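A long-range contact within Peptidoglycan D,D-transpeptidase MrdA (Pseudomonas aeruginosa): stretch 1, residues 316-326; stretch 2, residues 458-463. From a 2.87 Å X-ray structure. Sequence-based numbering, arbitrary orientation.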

# COMPACT_ATOMS: atom_id res chain seq x y z
N ASN A 316 8.62 6.31 -6.97
CA ASN A 316 7.32 5.70 -6.69
C ASN A 316 7.38 5.14 -5.28
O ASN A 316 7.75 3.99 -5.05
CB ASN A 316 6.99 4.62 -7.72
CG ASN A 316 5.51 4.28 -7.75
OD1 ASN A 316 4.84 4.29 -6.71
ND2 ASN A 316 5.00 3.97 -8.93
N ARG A 317 7.02 5.98 -4.31
CA ARG A 317 7.14 5.61 -2.90
C ARG A 317 6.20 4.48 -2.51
O ARG A 317 6.46 3.78 -1.52
CB ARG A 317 6.88 6.83 -2.02
CG ARG A 317 7.64 8.07 -2.46
CD ARG A 317 7.48 9.21 -1.47
NE ARG A 317 8.72 9.96 -1.29
CZ ARG A 317 9.19 10.85 -2.16
NH1 ARG A 317 8.52 11.11 -3.28
NH2 ARG A 317 10.32 11.49 -1.92
N VAL A 318 5.11 4.27 -3.26
CA VAL A 318 4.20 3.18 -2.95
C VAL A 318 4.85 1.83 -3.26
O VAL A 318 4.71 0.87 -2.49
CB VAL A 318 2.88 3.35 -3.73
CG1 VAL A 318 2.04 2.09 -3.64
CG2 VAL A 318 2.11 4.55 -3.21
N LEU A 319 5.59 1.75 -4.36
CA LEU A 319 6.10 0.47 -4.86
C LEU A 319 7.55 0.21 -4.48
O LEU A 319 7.89 -0.91 -4.11
CB LEU A 319 5.96 0.42 -6.38
CG LEU A 319 4.54 0.59 -6.91
CD1 LEU A 319 4.46 0.25 -8.39
CD2 LEU A 319 3.58 -0.27 -6.10
N ARG A 320 8.41 1.23 -4.55
CA ARG A 320 9.82 1.07 -4.25
C ARG A 320 10.25 1.85 -3.02
O ARG A 320 11.45 1.94 -2.74
CB ARG A 320 10.66 1.48 -5.47
CG ARG A 320 10.29 0.73 -6.73
CD ARG A 320 10.96 1.33 -7.96
NE ARG A 320 10.43 0.75 -9.19
CZ ARG A 320 9.39 1.24 -9.86
NH1 ARG A 320 8.76 2.32 -9.42
NH2 ARG A 320 8.98 0.65 -10.98
N GLY A 321 9.30 2.41 -2.27
CA GLY A 321 9.62 3.05 -1.01
C GLY A 321 9.48 2.08 0.14
O GLY A 321 8.36 1.71 0.51
N LEU A 322 10.60 1.66 0.71
CA LEU A 322 10.62 0.64 1.75
C LEU A 322 10.92 1.29 3.09
O LEU A 322 11.94 1.97 3.24
CB LEU A 322 11.65 -0.44 1.41
CG LEU A 322 11.41 -1.04 0.03
CD1 LEU A 322 12.55 -0.70 -0.92
CD2 LEU A 322 11.20 -2.54 0.10
N TYR A 323 10.03 1.08 4.06
CA TYR A 323 10.14 1.70 5.37
C TYR A 323 9.90 0.67 6.46
O TYR A 323 9.08 -0.24 6.29
CB TYR A 323 9.12 2.84 5.52
CG TYR A 323 9.06 3.78 4.33
CD1 TYR A 323 9.95 4.84 4.22
CD2 TYR A 323 8.12 3.60 3.33
CE1 TYR A 323 9.90 5.69 3.14
CE2 TYR A 323 8.06 4.45 2.25
CZ TYR A 323 8.95 5.49 2.15
OH TYR A 323 8.90 6.35 1.08
N PRO A 324 10.61 0.77 7.58
CA PRO A 324 10.28 -0.06 8.74
C PRO A 324 8.88 0.25 9.22
O PRO A 324 8.60 1.38 9.66
CB PRO A 324 11.34 0.34 9.78
CG PRO A 324 12.44 0.97 8.99
CD PRO A 324 11.77 1.64 7.83
N PRO A 325 7.97 -0.72 9.15
CA PRO A 325 6.55 -0.42 9.40
C PRO A 325 6.25 0.04 10.82
O PRO A 325 5.14 0.53 11.07
CB PRO A 325 5.84 -1.75 9.09
CG PRO A 325 6.91 -2.78 9.20
CD PRO A 325 8.19 -2.13 8.80
N GLY A 326 7.20 -0.08 11.74
CA GLY A 326 7.03 0.45 13.08
C GLY A 326 5.91 -0.22 13.84
O GLY A 326 5.64 -1.42 13.69
N THR A 458 6.64 -2.05 2.00
CA THR A 458 6.12 -1.05 1.07
C THR A 458 4.73 -0.59 1.50
O THR A 458 3.97 -1.36 2.09
CB THR A 458 6.06 -1.63 -0.34
OG1 THR A 458 5.23 -2.80 -0.35
CG2 THR A 458 7.45 -1.99 -0.84
N PRO A 459 4.38 0.67 1.21
CA PRO A 459 3.06 1.18 1.62
C PRO A 459 1.89 0.39 1.06
O PRO A 459 0.77 0.53 1.56
CB PRO A 459 3.07 2.62 1.11
CG PRO A 459 4.51 2.98 1.03
CD PRO A 459 5.22 1.72 0.62
N ILE A 460 2.11 -0.44 0.04
CA ILE A 460 1.04 -1.30 -0.45
C ILE A 460 0.98 -2.58 0.37
O ILE A 460 -0.10 -3.10 0.65
CB ILE A 460 1.23 -1.58 -1.95
CG1 ILE A 460 0.24 -2.65 -2.44
CG2 ILE A 460 2.66 -1.99 -2.26
CD1 ILE A 460 -1.21 -2.20 -2.40
N GLN A 461 2.14 -3.11 0.76
CA GLN A 461 2.17 -4.24 1.69
C GLN A 461 1.46 -3.89 3.00
O GLN A 461 0.80 -4.74 3.60
CB GLN A 461 3.61 -4.67 1.96
CG GLN A 461 4.14 -5.71 1.01
CD GLN A 461 5.64 -5.90 1.13
OE1 GLN A 461 6.32 -5.11 1.79
NE2 GLN A 461 6.17 -6.94 0.50
N LEU A 462 1.59 -2.64 3.44
CA LEU A 462 0.88 -2.19 4.63
C LEU A 462 -0.62 -2.11 4.39
O LEU A 462 -1.42 -2.59 5.20
CB LEU A 462 1.42 -0.82 5.08
CG LEU A 462 2.64 -0.77 6.00
CD1 LEU A 462 3.92 -0.74 5.19
CD2 LEU A 462 2.56 0.44 6.91
N ALA A 463 -1.02 -1.50 3.27
CA ALA A 463 -2.44 -1.35 2.97
C ALA A 463 -3.12 -2.70 2.77
O ALA A 463 -4.28 -2.87 3.14
CB ALA A 463 -2.63 -0.47 1.73

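A helix start is often treated as a problem of hydrogen bonding, since its first backbone N-H groups lack partners within the helix. It is also a packing surface, and the contact between residues 316-326 and 458-463 of the transpeptidase MrdA illustrates how a threonine and a proline at that position can serve both needs. Touching residues lie at least 136 positions apart in sequence, yet the two stretches bury 395 Å² between them, counted over both sides, without one hydrogen bond crossing the interface.

T458, which loses 71 Å² to the other stretch, is the N-cap of the helix that begins at P459. Its OG1 accepts from the backbone N of Q461 at 3.3 Å, and the exchange is reciprocal: the backbone N of T458 donates to Q461 OE1 at 3.1 Å. A weak bond from T458 OG1 to Q461 OE1, also 3.3 Å, closes the box. The polar atoms of the cap are therefore engaged within their own stretch, and what T458 offers across the interface is mainly carbon. Its CG2 lies 3.5 Å from L319 O and 3.9 Å from L322 CD2; the latter leucine has a CA-to-CB bond pointing away, but its end comes back nearer to the threonine. The backbones are close here, with the CA atoms of L322 and T458 4.9 Å apart. T458 CA also approaches G321 O at 3.6 Å, and the angle of 166° at the hydrogen marks a nearly linear CA-H...O contact.

P459, covered by 69 Å², faces the other stretch directly. Proline suits the first turn of a helix because its nitrogen, which carries no hydrogen, needs no acceptor there. Its ring carbon CD instead sits among three carbonyl oxygens: G321 O at 3.1 Å, R317 O at 3.2 Å and V318 O at 3.3 Å. A CH2 group next to a proline nitrogen is slightly polarised, so such neighbours are electrostatically reasonable. On the same ring, CG meets the edge of the Y323 ring, 4.0 Å from CE2. G321 keeps the chain slim at this point; an ideal CB would fall 2.4 Å from R317 O, a clash within its own stretch.

V318 gives up 57 Å² and answers the helix from the weakly bonded helical segment of stretch 1. Its CA lies 5.1 Å from that of P459. The carbonyl does much of the work: besides touching P459, V318 O lies 3.6 Å from T458 CB and 3.5 Å from I460 CG2. The side chain adds an apolar contact, CG1 to I460 CB at 4.1 Å, and L319 CD2 extends the hydrophobic patch by reaching I460 CG2 at 4.3 Å.

Farther along, the chains diverge. The CA atoms of P325 and L462 are 7.6 Å apart, and their side chains bridge the gap, P325 CB lying 4.5 Å from L462 CD1. The principle is economical: a cap satisfied internally leaves its carbon surface free for packing.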